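NAD(P)-dependent oxidoreductase (Pseudomonas putida, PDB 7A3W) probably catalyses the NADPH-dependent reduction of imines, and is linked to conjugate reduction and reductive amination. Local coordinates at residues Ala240-Asp243 with Val244-Gly248. Residues are numbered along the deposited sequence; the frame is centred on the assembly and turned at random.
Sequences ASVD and VHVAG. With NDP (NADPH dihydro-nicotinamide-adenine-dinucleotide phosphate), chain C.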
loop_
_atom_site.group_PDB
_atom_site.type_symbol
_atom_site.label_atom_id
_atom_site.label_comp_id
_atom_site.label_asym_id
_atom_site.label_seq_id
_atom_site.Cartn_x
_atom_site.Cartn_y
_atom_site.Cartn_z
ATOM N N ALA B 240 -16.816 1.767 10.556
ATOM C CA ALA B 240 -17.394 1.472 9.233
ATOM C C ALA B 240 -17.629 -0.028 9.149
ATOM O O ALA B 240 -16.753 -0.778 9.620
ATOM C CB ALA B 240 -16.484 1.940 8.128
ATOM N N SER B 241 -18.737 -0.456 8.564
ATOM C CA SER B 241 -19.019 -1.896 8.407
ATOM C C SER B 241 -18.388 -2.424 7.119
ATOM O O SER B 241 -18.274 -1.693 6.135
ATOM C CB SER B 241 -20.495 -2.162 8.406
ATOM O OG SER B 241 -21.083 -1.615 7.249
ATOM N N VAL B 242 -18.095 -3.712 7.095
ATOM C CA VAL B 242 -17.806 -4.414 5.812
ATOM C C VAL B 242 -18.891 -4.050 4.774
ATOM O O VAL B 242 -18.545 -3.780 3.615
ATOM C CB VAL B 242 -17.678 -5.923 6.055
ATOM C CG1 VAL B 242 -17.657 -6.690 4.755
ATOM C CG2 VAL B 242 -16.459 -6.229 6.920
ATOM N N ASP B 243 -20.176 -4.049 5.140
ATOM C CA ASP B 243 -21.265 -3.857 4.145
ATOM C C ASP B 243 -21.128 -2.474 3.478
ATOM O O ASP B 243 -21.316 -2.351 2.280
ATOM C CB ASP B 243 -22.629 -4.025 4.807
ATOM C CG ASP B 243 -22.991 -5.462 5.141
ATOM O OD1 ASP B 243 -22.415 -6.386 4.544
ATOM O OD2 ASP B 243 -23.831 -5.635 6.019
ATOM N N VAL B 244 -20.757 -1.446 4.236
ATOM C CA VAL B 244 -20.591 -0.073 3.691
ATOM C C VAL B 244 -19.322 -0.036 2.824
ATOM O O VAL B 244 -19.367 0.572 1.725
ATOM C CB VAL B 244 -20.636 0.960 4.830
ATOM C CG1 VAL B 244 -20.166 2.330 4.394
ATOM C CG2 VAL B 244 -22.046 1.029 5.428
ATOM N N HIS B 245 -18.241 -0.708 3.231
ATOM C CA HIS B 245 -17.024 -0.865 2.395
ATOM C C HIS B 245 -17.412 -1.486 1.048
ATOM O O HIS B 245 -16.960 -0.998 -0.005
ATOM C CB HIS B 245 -15.967 -1.742 3.078
ATOM C CG HIS B 245 -15.147 -1.027 4.101
ATOM N ND1 HIS B 245 -15.521 -0.936 5.412
ATOM C CD2 HIS B 245 -13.949 -0.420 4.006
ATOM C CE1 HIS B 245 -14.609 -0.247 6.094
ATOM N NE2 HIS B 245 -13.626 0.057 5.258
ATOM N N VAL B 246 -18.275 -2.491 1.069
ATOM C CA VAL B 246 -18.631 -3.187 -0.196
ATOM C C VAL B 246 -19.416 -2.202 -1.075
ATOM O O VAL B 246 -19.109 -2.091 -2.289
ATOM C CB VAL B 246 -19.405 -4.488 0.080
ATOM C CG1 VAL B 246 -20.028 -5.040 -1.195
ATOM C CG2 VAL B 246 -18.485 -5.540 0.661
ATOM N N ALA B 247 -20.412 -1.518 -0.507
ATOM C CA ALA B 247 -21.285 -0.613 -1.285
ATOM C C ALA B 247 -20.408 0.454 -1.933
ATOM O O ALA B 247 -20.625 0.775 -3.072
ATOM C CB ALA B 247 -22.351 -0.010 -0.415
ATOM N N GLY B 248 -19.455 1.004 -1.186
ATOM C CA GLY B 248 -18.525 2.023 -1.709
ATOM C C GLY B 248 -17.632 1.471 -2.806
ATOM O O GLY B 248 -17.489 2.132 -3.842
HETATM P PA NDP C . -23.969 3.935 7.595
HETATM O O1A NDP C . -23.503 3.991 9.011
HETATM O O2A NDP C . -24.583 2.690 6.988
HETATM O O5B NDP C . -25.058 5.087 7.459
HETATM C C5B NDP C . -25.875 5.184 6.275
HETATM C C4B NDP C . -26.799 6.360 6.425
HETATM O O4B NDP C . -27.626 6.462 5.232
HETATM C C3B NDP C . -27.776 6.291 7.609
HETATM O O3B NDP C . -28.072 7.582 8.127
HETATM C C2B NDP C . -29.013 5.729 6.929
HETATM O O2B NDP C . -30.210 6.037 7.633
HETATM C C1B NDP C . -28.961 6.516 5.630
HETATM N N9A NDP C . -29.823 5.981 4.585
HETATM C C8A NDP C . -29.799 4.765 3.957
HETATM N N7A NDP C . -30.775 4.608 3.096
HETATM C C5A NDP C . -31.466 5.804 3.148
HETATM C C6A NDP C . -32.597 6.280 2.466
HETATM N N6A NDP C . -33.267 5.571 1.561
HETATM N N1A NDP C . -33.014 7.536 2.761
HETATM C C2A NDP C . -32.341 8.259 3.666
HETATM N N3A NDP C . -31.278 7.905 4.384
HETATM C C4A NDP C . -30.888 6.657 4.067
HETATM O O3 NDP C . -22.856 4.507 6.606
HETATM P PN NDP C . -21.571 5.434 6.879
HETATM O O1N NDP C . -21.908 6.562 7.790
HETATM O O2N NDP C . -20.459 4.550 7.277
HETATM O O5D NDP C . -21.256 5.953 5.406
HETATM C C5D NDP C . -22.020 7.036 4.848
HETATM C C4D NDP C . -21.386 7.466 3.561
HETATM O O4D NDP C . -20.097 8.054 3.848
HETATM C C3D NDP C . -21.152 6.377 2.501
HETATM O O3D NDP C . -21.393 6.924 1.220
HETATM C C2D NDP C . -19.685 6.004 2.705
HETATM O O2D NDP C . -19.050 5.411 1.565
HETATM C C1D NDP C . -19.114 7.374 3.078
HETATM N N1N NDP C . -17.865 7.232 3.874
HETATM C C2N NDP C . -17.846 6.592 5.092
HETATM C C3N NDP C . -16.661 6.385 5.778
HETATM C C7N NDP C . -16.589 5.643 7.092
HETATM O O7N NDP C . -15.457 5.413 7.542
HETATM N N7N NDP C . -17.697 5.226 7.717
HETATM C C4N NDP C . -15.406 6.936 5.207
HETATM C C5N NDP C . -15.597 7.781 4.038
HETATM C C6N NDP C . -16.700 7.720 3.334
HETATM P P2B NDP C . -30.702 4.927 8.745
HETATM O O1X NDP C . -32.188 5.148 8.912
HETATM O O2X NDP C . -30.390 3.569 8.198
HETATM O O3X NDP C . -29.897 5.305 9.983
#
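His245 folds back along the first turn of helix 242-258 and meets Ser241 with both its backbone and its ring. His245 CB lies 3.3 Å from Val242 O. With CG set beside the backbone N, anti to the carbonyl carbon (chi1 -81°), the ring turns toward the N-terminal end of the helix, and His245 ND1 donates to Ser241 O at 2.9 Å. This oxygen lies in the ring plane, but ND1 stands 57° out of the carbonyl plane. His245 N donates to Ser241 O nearly end-on, at 3.1 Å with an N-H...O angle of 171°, so two donors from one residue grip one acceptor. Farther out, His245 CE1 packs 3.5 Å from Ala240 CB, which also touches NDP N7N, the carboxamide nitrogen. NE2, at the far end, bonds to Tyr129 OH of the second subunit, where Phe185 also meets the ring nearly perpendicularly. A leucine here would probably leave Ser241 O without its ring donor, held by backbone N-H alone, and Tyr129 of the second subunit without its imidazole partner.

Ser241 is the N-cap: its OG accepts from Val244 N at 3.0 Å. The two methyls of Val244 face the two phosphates of the diphosphate, CG2 3.4 Å from NDP O2A and CG1 3.7 Å from NDP O2N. The capped helix start thus abuts an NADPH held largely by the second subunit's Rossmann-type domain, while Val246, on the side away from the cofactor, packs on Cys273 and Arg274 of helix 264-278, and His245 touches Tyr269 of the same helix.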